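Local coordinates for type I modular polyketide synthase (Streptomyces albus subsp. albus, PDB 6IYT), which probably selects a substituted malonyl extender unit, likely ethylmalonyl, from its coenzyme A thioester and transfers it to the acyl carrier protein of a salinomycin synthase module, at residues 349-354 against 370-375; 280-285 against 374-379. All blocks are in the same frame, centred on the assembly; numbering follows the deposited sequence.

Interaction 1: 349-354 against 370-375; sequences STVNGE and CRRPVS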
# COMPACT_ATOMS: atom_id res chain seq x y z
N SER A 349 -3.92 9.71 -12.99
CA SER A 349 -3.48 8.64 -13.88
C SER A 349 -1.98 8.65 -14.03
O SER A 349 -1.38 9.69 -14.32
CB SER A 349 -4.11 8.80 -15.27
OG SER A 349 -3.62 7.82 -16.14
N THR A 350 -1.37 7.46 -13.90
CA THR A 350 0.06 7.25 -14.23
C THR A 350 0.24 6.73 -15.66
O THR A 350 1.37 6.41 -16.09
CB THR A 350 0.68 6.28 -13.26
OG1 THR A 350 -0.06 5.04 -13.28
CG2 THR A 350 0.65 6.87 -11.88
N VAL A 351 -0.85 6.74 -16.42
CA VAL A 351 -0.83 6.39 -17.82
C VAL A 351 -0.70 7.64 -18.67
O VAL A 351 0.14 7.71 -19.54
CB VAL A 351 -2.12 5.65 -18.19
CG1 VAL A 351 -2.13 5.27 -19.65
CG2 VAL A 351 -2.30 4.44 -17.31
N ASN A 352 -1.53 8.66 -18.40
CA ASN A 352 -1.53 9.87 -19.25
C ASN A 352 -1.27 11.16 -18.48
O ASN A 352 -1.26 12.23 -19.06
CB ASN A 352 -2.81 9.97 -20.05
CG ASN A 352 -4.05 10.04 -19.18
OD1 ASN A 352 -4.01 10.49 -18.05
ND2 ASN A 352 -5.15 9.52 -19.70
N GLY A 353 -1.10 11.05 -17.16
CA GLY A 353 -0.67 12.18 -16.35
C GLY A 353 -1.79 13.20 -16.14
O GLY A 353 -1.56 14.28 -15.56
N GLU A 354 -3.01 12.77 -16.38
CA GLU A 354 -4.18 13.62 -16.17
C GLU A 354 -4.79 13.38 -14.81
O GLU A 354 -4.65 12.28 -14.24
CB GLU A 354 -5.23 13.35 -17.23
CG GLU A 354 -4.72 13.46 -18.65
CD GLU A 354 -4.97 14.81 -19.26
OE1 GLU A 354 -5.18 14.86 -20.49
OE2 GLU A 354 -4.86 15.83 -18.53
N CYS A 370 -1.79 -0.98 -19.63
CA CYS A 370 -0.83 -2.07 -19.68
C CYS A 370 0.20 -1.95 -20.79
O CYS A 370 1.23 -2.60 -20.74
CB CYS A 370 -1.51 -3.41 -19.71
SG CYS A 370 -2.40 -3.80 -21.21
N ARG A 371 0.02 -0.99 -21.68
CA ARG A 371 0.97 -0.76 -22.79
C ARG A 371 1.99 0.31 -22.49
O ARG A 371 3.17 0.16 -22.83
CB ARG A 371 0.21 -0.42 -24.08
CG ARG A 371 1.11 0.00 -25.24
CD ARG A 371 2.01 -1.12 -25.72
NE ARG A 371 2.97 -0.66 -26.75
CZ ARG A 371 4.17 -0.12 -26.50
NH1 ARG A 371 4.98 0.17 -27.52
NH2 ARG A 371 4.57 0.17 -25.27
N ARG A 372 1.54 1.41 -21.93
CA ARG A 372 2.43 2.56 -21.72
C ARG A 372 3.29 2.36 -20.50
O ARG A 372 2.82 1.85 -19.49
CB ARG A 372 1.63 3.82 -21.58
CG ARG A 372 0.70 4.08 -22.75
CD ARG A 372 1.36 4.95 -23.82
NE ARG A 372 2.12 4.18 -24.80
CZ ARG A 372 1.60 3.64 -25.90
NH1 ARG A 372 2.39 3.02 -26.78
NH2 ARG A 372 0.30 3.69 -26.12
N PRO A 373 4.52 2.88 -20.54
CA PRO A 373 5.31 3.04 -19.30
C PRO A 373 4.56 3.78 -18.22
O PRO A 373 3.77 4.69 -18.51
CB PRO A 373 6.54 3.86 -19.77
CG PRO A 373 6.13 4.47 -21.07
CD PRO A 373 5.18 3.48 -21.70
N VAL A 374 4.78 3.38 -16.99
CA VAL A 374 4.12 3.98 -15.84
C VAL A 374 4.84 5.28 -15.47
O VAL A 374 5.97 5.25 -14.95
CB VAL A 374 4.11 3.01 -14.65
CG1 VAL A 374 3.20 3.53 -13.53
CG2 VAL A 374 3.65 1.63 -15.08
N SER A 375 4.13 6.38 -15.55
CA SER A 375 4.69 7.67 -15.21
C SER A 375 4.41 8.01 -13.76
O SER A 375 3.63 8.89 -13.48
CB SER A 375 4.11 8.75 -16.11
OG SER A 375 4.46 8.50 -17.44
O HOH W 1 2.83 6.98 -19.06
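Thr350 and Ser375 meet where the loop 349-354 passes the chain leaving helix 363-371. The backbone N of Ser375 donates to Thr350 O at 2.8 Å, nearly straight at 168° and in the carbonyl plane. Beside this bond is the tight part of the contact. Thr350 and Val374 lie flank to flank, pointing the same way, with Val374 CG1 3.6 Å from Thr350 OG1. Standing between the backbone N and the carbonyl carbon (chi1 57°), the Thr350 hydroxyl is hydrogen-bonded to Gly211 O, in what looks like the nucleophile elbow. The methyl CG2 of Thr350 turns instead to Ser375 O, 3.9 Å off, a buried carbonyl with no polar partner in the model.

The other side is looser and wetter. One water lies between the chains, 2.8 Å from Val351 O and bonded to Ser375 OG; its leg to Pro373 O is too short to be certain. Farther out, Val351 CG1 comes only within 4.4 Å of Arg372 CG; the Arg372 guanidinium leads away to a salt bridge with Glu368.

Within the loop, Ser349 OG accepts from the N-H groups of Val351 and Asn352, an ST turn and ST motif that shape the bend carrying Thr350. Arg372 O accepts from ND1 of His320, probably the catalytic histidine, as in related acyltransferases. One side-chain and one backbone hydrogen bond of Thr350 thus link the likely elbow with the chain whose Arg372 O holds His320 ND1, consistent with a place beside the active site.

Interaction 2: 280-285 against 374-379; sequences GNNGPR and VSFEPV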
# COMPACT_ATOMS: atom_id res chain seq x y z
N GLY A 280 8.73 1.92 -16.45
CA GLY A 280 8.22 2.75 -15.37
C GLY A 280 9.26 3.72 -14.86
O GLY A 280 10.41 3.38 -14.72
N ASN A 281 8.80 4.88 -14.46
CA ASN A 281 9.62 5.81 -13.69
C ASN A 281 9.03 6.03 -12.33
O ASN A 281 7.94 6.59 -12.21
CB ASN A 281 9.70 7.16 -14.42
CG ASN A 281 10.38 7.05 -15.75
OD1 ASN A 281 11.60 7.18 -15.85
ND2 ASN A 281 9.62 6.74 -16.77
N ASN A 282 9.72 5.55 -11.29
CA ASN A 282 9.17 5.53 -9.94
C ASN A 282 9.77 6.58 -9.04
O ASN A 282 9.17 6.95 -8.00
CB ASN A 282 9.38 4.18 -9.31
CG ASN A 282 8.44 3.15 -9.86
OD1 ASN A 282 7.56 3.46 -10.68
ND2 ASN A 282 8.73 1.88 -9.57
N GLY A 283 10.98 7.00 -9.37
CA GLY A 283 11.61 8.13 -8.70
C GLY A 283 12.87 8.52 -9.42
O GLY A 283 13.22 7.89 -10.44
N PRO A 284 13.61 9.53 -8.89
CA PRO A 284 14.72 10.09 -9.67
C PRO A 284 15.81 9.06 -9.90
O PRO A 284 16.55 9.14 -10.90
CB PRO A 284 15.26 11.22 -8.79
CG PRO A 284 14.25 11.46 -7.73
CD PRO A 284 13.16 10.43 -7.82
N ARG A 285 15.83 8.02 -9.05
CA ARG A 285 16.84 7.00 -9.15
C ARG A 285 16.23 5.62 -9.05
O ARG A 285 16.88 4.68 -8.64
CB ARG A 285 17.90 7.19 -8.06
CG ARG A 285 18.64 8.51 -8.17
CD ARG A 285 20.14 8.33 -8.11
NE ARG A 285 20.82 9.53 -7.65
CZ ARG A 285 20.98 10.63 -8.39
NH1 ARG A 285 21.56 11.70 -7.85
NH2 ARG A 285 20.58 10.66 -9.65
N VAL A 374 4.78 3.38 -16.99
CA VAL A 374 4.12 3.98 -15.84
C VAL A 374 4.84 5.28 -15.47
O VAL A 374 5.97 5.25 -14.95
CB VAL A 374 4.11 3.01 -14.65
CG1 VAL A 374 3.20 3.53 -13.53
CG2 VAL A 374 3.65 1.63 -15.08
N SER A 375 4.13 6.38 -15.55
CA SER A 375 4.69 7.67 -15.21
C SER A 375 4.41 8.01 -13.76
O SER A 375 3.63 8.89 -13.48
CB SER A 375 4.11 8.75 -16.11
OG SER A 375 4.46 8.50 -17.44
N PHE A 376 5.02 7.30 -12.83
CA PHE A 376 4.62 7.47 -11.43
C PHE A 376 5.33 8.71 -10.80
O PHE A 376 4.68 9.57 -10.20
CB PHE A 376 4.91 6.18 -10.63
CG PHE A 376 4.56 6.27 -9.17
CD1 PHE A 376 3.23 6.21 -8.76
CD2 PHE A 376 5.53 6.45 -8.23
CE1 PHE A 376 2.91 6.27 -7.41
CE2 PHE A 376 5.22 6.52 -6.88
CZ PHE A 376 3.90 6.42 -6.47
N GLU A 377 6.65 8.84 -11.04
CA GLU A 377 7.43 9.98 -10.54
C GLU A 377 6.84 11.37 -10.90
O GLU A 377 6.64 12.18 -10.01
CB GLU A 377 8.89 9.87 -10.99
CG GLU A 377 9.72 11.10 -10.64
CD GLU A 377 11.11 11.05 -11.27
OE1 GLU A 377 11.35 10.16 -12.10
OE2 GLU A 377 11.96 11.88 -10.92
N PRO A 378 6.43 11.59 -12.17
CA PRO A 378 5.83 12.89 -12.50
C PRO A 378 4.47 13.12 -11.80
O PRO A 378 4.11 14.25 -11.47
CB PRO A 378 5.65 12.84 -14.01
CG PRO A 378 6.42 11.67 -14.50
CD PRO A 378 6.70 10.76 -13.36
N VAL A 379 3.74 12.06 -11.56
CA VAL A 379 2.48 12.18 -10.87
C VAL A 379 2.70 12.48 -9.37
O VAL A 379 2.01 13.31 -8.80
CB VAL A 379 1.62 10.92 -11.07
CG1 VAL A 379 0.41 10.95 -10.15
CG2 VAL A 379 1.20 10.82 -12.53
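Asn281 O is gripped by two successive N-H groups where helix 376-385 begins. Glu377 N gives the firmer bond, 2.8 Å long and nearly straight, arriving 31° out of the carbonyl plane; Phe376 N adds a weak, bent one at 3.1 Å. At its other backbone end, Asn281 donates through N to Val374 O at 2.9 Å, almost in line with the carbonyl bond. The same Val374 oxygen takes a CA-H...O contact from Gly280 and a weak bond from Phe376 N, which closes an inverse gamma turn centred on Ser375.

Gly280 and Val374 are paired in parallel, so the short strand 374-375 becomes an edge of the mixed sheet, next to strand 276-283. This sheet belongs to what is, in related acyltransferases, the small ferredoxin-like subdomain. Past the pairing, Asn282 and Gly283 form a classic beta bulge against strand 286-291, while the neighbouring chain turns into its helix.

The side chains of Phe376 and Glu377 reach back to the bulge. Phe376 offers its ring edge: Asn282 O lies in the ring plane, 3.7 Å from CD2, and is buried with no polar partner in the model. The Asn282 amide stands almost upright to the ring, the planes 85° apart, with OD1 near Phe376 CB.

Glu377, with CG anti to its backbone N (chi1 173°) and the chain extended beyond, lays its carboxylate along the Gly283-Pro284 peptide. OE2 sits 3.6 Å from Pro284 CD, while OE1 is 3.4 Å from Gly283 O, two acceptors with no hydrogen bond between them. The charge has its partner in Arg381, which makes a salt bridge to OE2, and Thr407 of helix 401-411 touches the Glu377 side chain.

Overall arrangement
The two contacts lie about 10 Å apart, centre to centre, and share strand 374-375, which interaction 1 enters from helix 363-371 and interaction 2 leaves into helix 376-385. Along the chain, 280-285 comes first, then 349-354, then the shared stretch. Interaction 2 attaches that strand to the mixed sheet through strand 276-283, while interaction 1 brings the loop after strand 347-348 to it. They also touch directly: Thr350 CG2 packs against Phe376 CA at 4.0 Å. Through Val374, which touches His212, the edge of the mixed sheet here packs against the likely nucleophile elbow that follows strand 208-211 of the parallel sheet, probably beside the active-site cleft.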